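Local atomic coordinates of surface presentation of antigens protein spaS (Salmonella typhimurium, PDB entry 3C01), a protein that takes part in the type III secretion pathway responsible for surface presentation of determinants needed for Salmonella to enter mammalian cells. Residues Ile6-Lys11 with Pro18-Tyr23. Numbering follows the deposited sequence.
Sequences IGIYFK and PMISVY
Three aromatic rings mark out this beta hairpin, each met obliquely by its partner, with Y9 and M19 on one face of the sheet and Y23 and I6 on the other. M19 SD lies 5.4 Å from the centroid of the Y9 ring, 30° off its normal, a Met-aromatic pair; both side chains leave with CG anti to the backbone N. The F10 ring runs alongside the P18 ring, CD1 of F10 standing 3.8 Å from P18 CG, while helix 65-84 packs against both residues. I6 CD1 approaches Y23 CD1 to 3.3 Å, and the F54 ring is nearly parallel to that of Y23, whose OH hydrogen-bonds to F54 O.

The hairpin, in the C-terminal part of this export protein, is a worked example of how a classic bulge shifts register. I8 faces I20, yet I6 faces Y23, because S21 and V22 together face G7. The near-helical backbone of S21 turns its side chain toward 6-11; its OG hydrogen-bonds to a polar side chain of another protein's chain, which also extends the sheet beyond I6, G7 and I8. I6 CG2 and I8 CD1 both meet I20 CD1, on the face shared with Y23. Away from the bulge, Y9 N reaches M19 O at 2.8 Å, nearly straight (170°), and lies in the plane of the M19 carbonyl. At the bulge, by contrast, S21 N binds G7 O at 2.8 Å from 53° above that carbonyl's plane.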
ATOM      1  N   ILE B   6       3.814   1.347  -3.526  1.00 16.66           N
ATOM      2  CA  ILE B   6       3.373  -0.052  -3.378  1.00 16.68           C
ATOM      3  C   ILE B   6       2.094  -0.103  -2.544  1.00 17.09           C
ATOM      4  O   ILE B   6       2.043   0.488  -1.487  1.00 17.88           O
ATOM      5  CB  ILE B   6       4.418  -0.899  -2.633  1.00 16.70           C
ATOM      6  CG1 ILE B   6       5.790  -0.873  -3.355  1.00 17.07           C
ATOM      7  CG2 ILE B   6       3.965  -2.345  -2.498  1.00 16.40           C
ATOM      8  CD1 ILE B   6       5.837  -1.583  -4.695  1.00 11.36           C
ATOM      9  N   GLY B   7       1.052  -0.781  -3.021  1.00 17.32           N
ATOM     10  CA  GLY B   7      -0.227  -0.804  -2.329  1.00 16.84           C
ATOM     11  C   GLY B   7      -0.368  -2.135  -1.622  1.00 17.14           C
ATOM     12  O   GLY B   7       0.055  -3.153  -2.170  1.00 16.47           O
ATOM     13  N   ILE B   8      -0.931  -2.114  -0.404  1.00 16.67           N
ATOM     14  CA  ILE B   8      -1.175  -3.312   0.375  1.00 16.70           C
ATOM     15  C   ILE B   8      -2.662  -3.529   0.549  1.00 16.75           C
ATOM     16  O   ILE B   8      -3.364  -2.657   1.078  1.00 15.92           O
ATOM     17  CB  ILE B   8      -0.553  -3.209   1.793  1.00 17.11           C
ATOM     18  CG1 ILE B   8       0.975  -2.956   1.729  1.00 16.15           C
ATOM     19  CG2 ILE B   8      -0.934  -4.461   2.654  1.00 16.40           C
ATOM     20  CD1 ILE B   8       1.791  -4.054   1.053  1.00 14.01           C
ATOM     21  N   TYR B   9      -3.132  -4.693   0.103  1.00 17.03           N
ATOM     22  CA  TYR B   9      -4.507  -5.126   0.323  1.00 17.68           C
ATOM     23  C   TYR B   9      -4.450  -6.085   1.496  1.00 18.70           C
ATOM     24  O   TYR B   9      -3.616  -7.005   1.515  1.00 19.42           O
ATOM     25  CB  TYR B   9      -5.039  -5.813  -0.934  1.00 17.09           C
ATOM     26  CG  TYR B   9      -6.309  -6.638  -0.801  1.00 16.98           C
ATOM     27  CD1 TYR B   9      -6.290  -7.909  -0.217  1.00 16.84           C
ATOM     28  CD2 TYR B   9      -7.515  -6.186  -1.326  1.00 16.75           C
ATOM     29  CE1 TYR B   9      -7.446  -8.683  -0.129  1.00 17.29           C
ATOM     30  CE2 TYR B   9      -8.682  -6.948  -1.237  1.00 17.14           C
ATOM     31  CZ  TYR B   9      -8.637  -8.198  -0.639  1.00 17.68           C
ATOM     32  OH  TYR B   9      -9.766  -8.961  -0.535  1.00 15.81           O
ATOM     33  N   PHE B  10      -5.324  -5.876   2.476  1.00 19.36           N
ATOM     34  CA  PHE B  10      -5.440  -6.798   3.608  1.00 19.74           C
ATOM     35  C   PHE B  10      -6.890  -6.876   4.079  1.00 20.19           C
ATOM     36  O   PHE B  10      -7.418  -5.911   4.623  1.00 20.08           O
ATOM     37  CB  PHE B  10      -4.544  -6.309   4.737  1.00 19.97           C
ATOM     38  CG  PHE B  10      -4.431  -7.259   5.898  1.00 19.53           C
ATOM     39  CD1 PHE B  10      -4.105  -8.582   5.701  1.00 19.66           C
ATOM     40  CD2 PHE B  10      -4.607  -6.797   7.211  1.00 20.85           C
ATOM     41  CE1 PHE B  10      -3.979  -9.467   6.793  1.00 20.79           C
ATOM     42  CE2 PHE B  10      -4.490  -7.663   8.297  1.00 20.70           C
ATOM     43  CZ  PHE B  10      -4.162  -9.008   8.086  1.00 19.68           C
ATOM     44  N   LYS B  11      -7.538  -8.011   3.845  1.00 21.24           N
ATOM     45  CA  LYS B  11      -8.876  -8.270   4.392  1.00 21.88           C
ATOM     46  C   LYS B  11      -8.883  -9.668   4.956  1.00 22.31           C
ATOM     47  O   LYS B  11      -9.127 -10.619   4.220  1.00 22.45           O
ATOM     48  CB  LYS B  11      -9.964  -8.113   3.327  1.00 21.93           C
ATOM     49  CG  LYS B  11      -9.827  -6.826   2.530  1.00 22.68           C
ATOM     50  CD  LYS B  11     -11.048  -6.440   1.715  1.00 22.27           C
ATOM     51  CE  LYS B  11     -10.989  -4.955   1.370  1.00 24.76           C
ATOM     52  NZ  LYS B  11     -11.444  -4.634  -0.019  1.00 27.20           N
ATOM     53  N   PRO B  18      -1.593 -10.568   3.524  1.00 20.67           N
ATOM     54  CA  PRO B  18      -1.779  -9.368   2.679  1.00 19.94           C
ATOM     55  C   PRO B  18      -1.248  -9.516   1.267  1.00 18.87           C
ATOM     56  O   PRO B  18      -0.511 -10.418   1.004  1.00 19.17           O
ATOM     57  CB  PRO B  18      -1.031  -8.279   3.410  1.00 19.48           C
ATOM     58  CG  PRO B  18      -0.443  -8.937   4.674  1.00 20.33           C
ATOM     59  CD  PRO B  18      -0.638 -10.369   4.623  1.00 20.92           C
ATOM     60  N   MET B  19      -1.636  -8.620   0.377  1.00 17.83           N
ATOM     61  CA  MET B  19      -1.275  -8.710  -1.019  1.00 17.75           C
ATOM     62  C   MET B  19      -0.812  -7.353  -1.568  1.00 16.08           C
ATOM     63  O   MET B  19      -1.223  -6.306  -1.096  1.00 15.41           O
ATOM     64  CB  MET B  19      -2.487  -9.179  -1.793  1.00 17.55           C
ATOM     65  CG  MET B  19      -2.367  -9.131  -3.272  1.00 19.21           C
ATOM     66  SD  MET B  19      -3.878  -9.750  -4.080  1.00 23.44           S
ATOM     67  CE  MET B  19      -4.647  -8.181  -4.553  1.00 27.27           C
ATOM     68  N   ILE B  20       0.047  -7.407  -2.575  1.00 14.81           N
ATOM     69  CA  ILE B  20       0.495  -6.240  -3.274  1.00 14.13           C
ATOM     70  C   ILE B  20      -0.587  -5.856  -4.277  1.00 14.11           C
ATOM     71  O   ILE B  20      -0.697  -6.505  -5.329  1.00 14.54           O
ATOM     72  CB  ILE B  20       1.765  -6.497  -4.061  1.00 13.94           C
ATOM     73  CG1 ILE B  20       2.899  -7.099  -3.179  1.00 13.02           C
ATOM     74  CG2 ILE B  20       2.203  -5.231  -4.691  1.00 11.82           C
ATOM     75  CD1 ILE B  20       3.350  -6.248  -2.010  1.00  8.34           C
ATOM     76  N   SER B  21      -1.373  -4.824  -3.936  1.00 12.47           N
ATOM     77  CA  SER B  21      -2.493  -4.393  -4.723  1.00 12.12           C
ATOM     78  C   SER B  21      -2.111  -3.439  -5.832  1.00 11.80           C
ATOM     79  O   SER B  21      -2.786  -3.382  -6.840  1.00 11.48           O
ATOM     80  CB  SER B  21      -3.535  -3.721  -3.809  1.00 12.64           C
ATOM     81  OG  SER B  21      -2.938  -2.783  -2.915  1.00 13.17           O
ATOM     82  N   VAL B  22      -1.074  -2.632  -5.599  1.00 11.92           N
ATOM     83  CA  VAL B  22      -0.676  -1.553  -6.485  1.00 10.74           C
ATOM     84  C   VAL B  22       0.831  -1.618  -6.604  1.00 10.47           C
ATOM     85  O   VAL B  22       1.511  -1.854  -5.607  1.00  9.25           O
ATOM     86  CB  VAL B  22      -1.046  -0.218  -5.884  1.00 10.77           C
ATOM     87  CG1 VAL B  22      -0.489   0.939  -6.730  1.00 10.12           C
ATOM     88  CG2 VAL B  22      -2.555  -0.140  -5.705  1.00 10.33           C
ATOM     89  N   TYR B  23       1.355  -1.411  -7.817  1.00 10.36           N
ATOM     90  CA  TYR B  23       2.804  -1.412  -8.013  1.00 10.52           C
ATOM     91  C   TYR B  23       3.170  -0.470  -9.169  1.00 10.50           C
ATOM     92  O   TYR B  23       2.889  -0.780 -10.330  1.00 10.88           O
ATOM     93  CB  TYR B  23       3.217  -2.836  -8.320  1.00 10.31           C
ATOM     94  CG  TYR B  23       4.696  -3.120  -8.369  1.00  9.71           C
ATOM     95  CD1 TYR B  23       5.347  -3.642  -7.253  1.00  8.31           C
ATOM     96  CD2 TYR B  23       5.417  -2.953  -9.538  1.00  8.45           C
ATOM     97  CE1 TYR B  23       6.680  -3.949  -7.271  1.00  8.23           C
ATOM     98  CE2 TYR B  23       6.781  -3.244  -9.578  1.00  8.43           C
ATOM     99  CZ  TYR B  23       7.398  -3.752  -8.439  1.00  9.54           C
ATOM    100  OH  TYR B  23       8.726  -4.099  -8.437  1.00  9.49           O
TER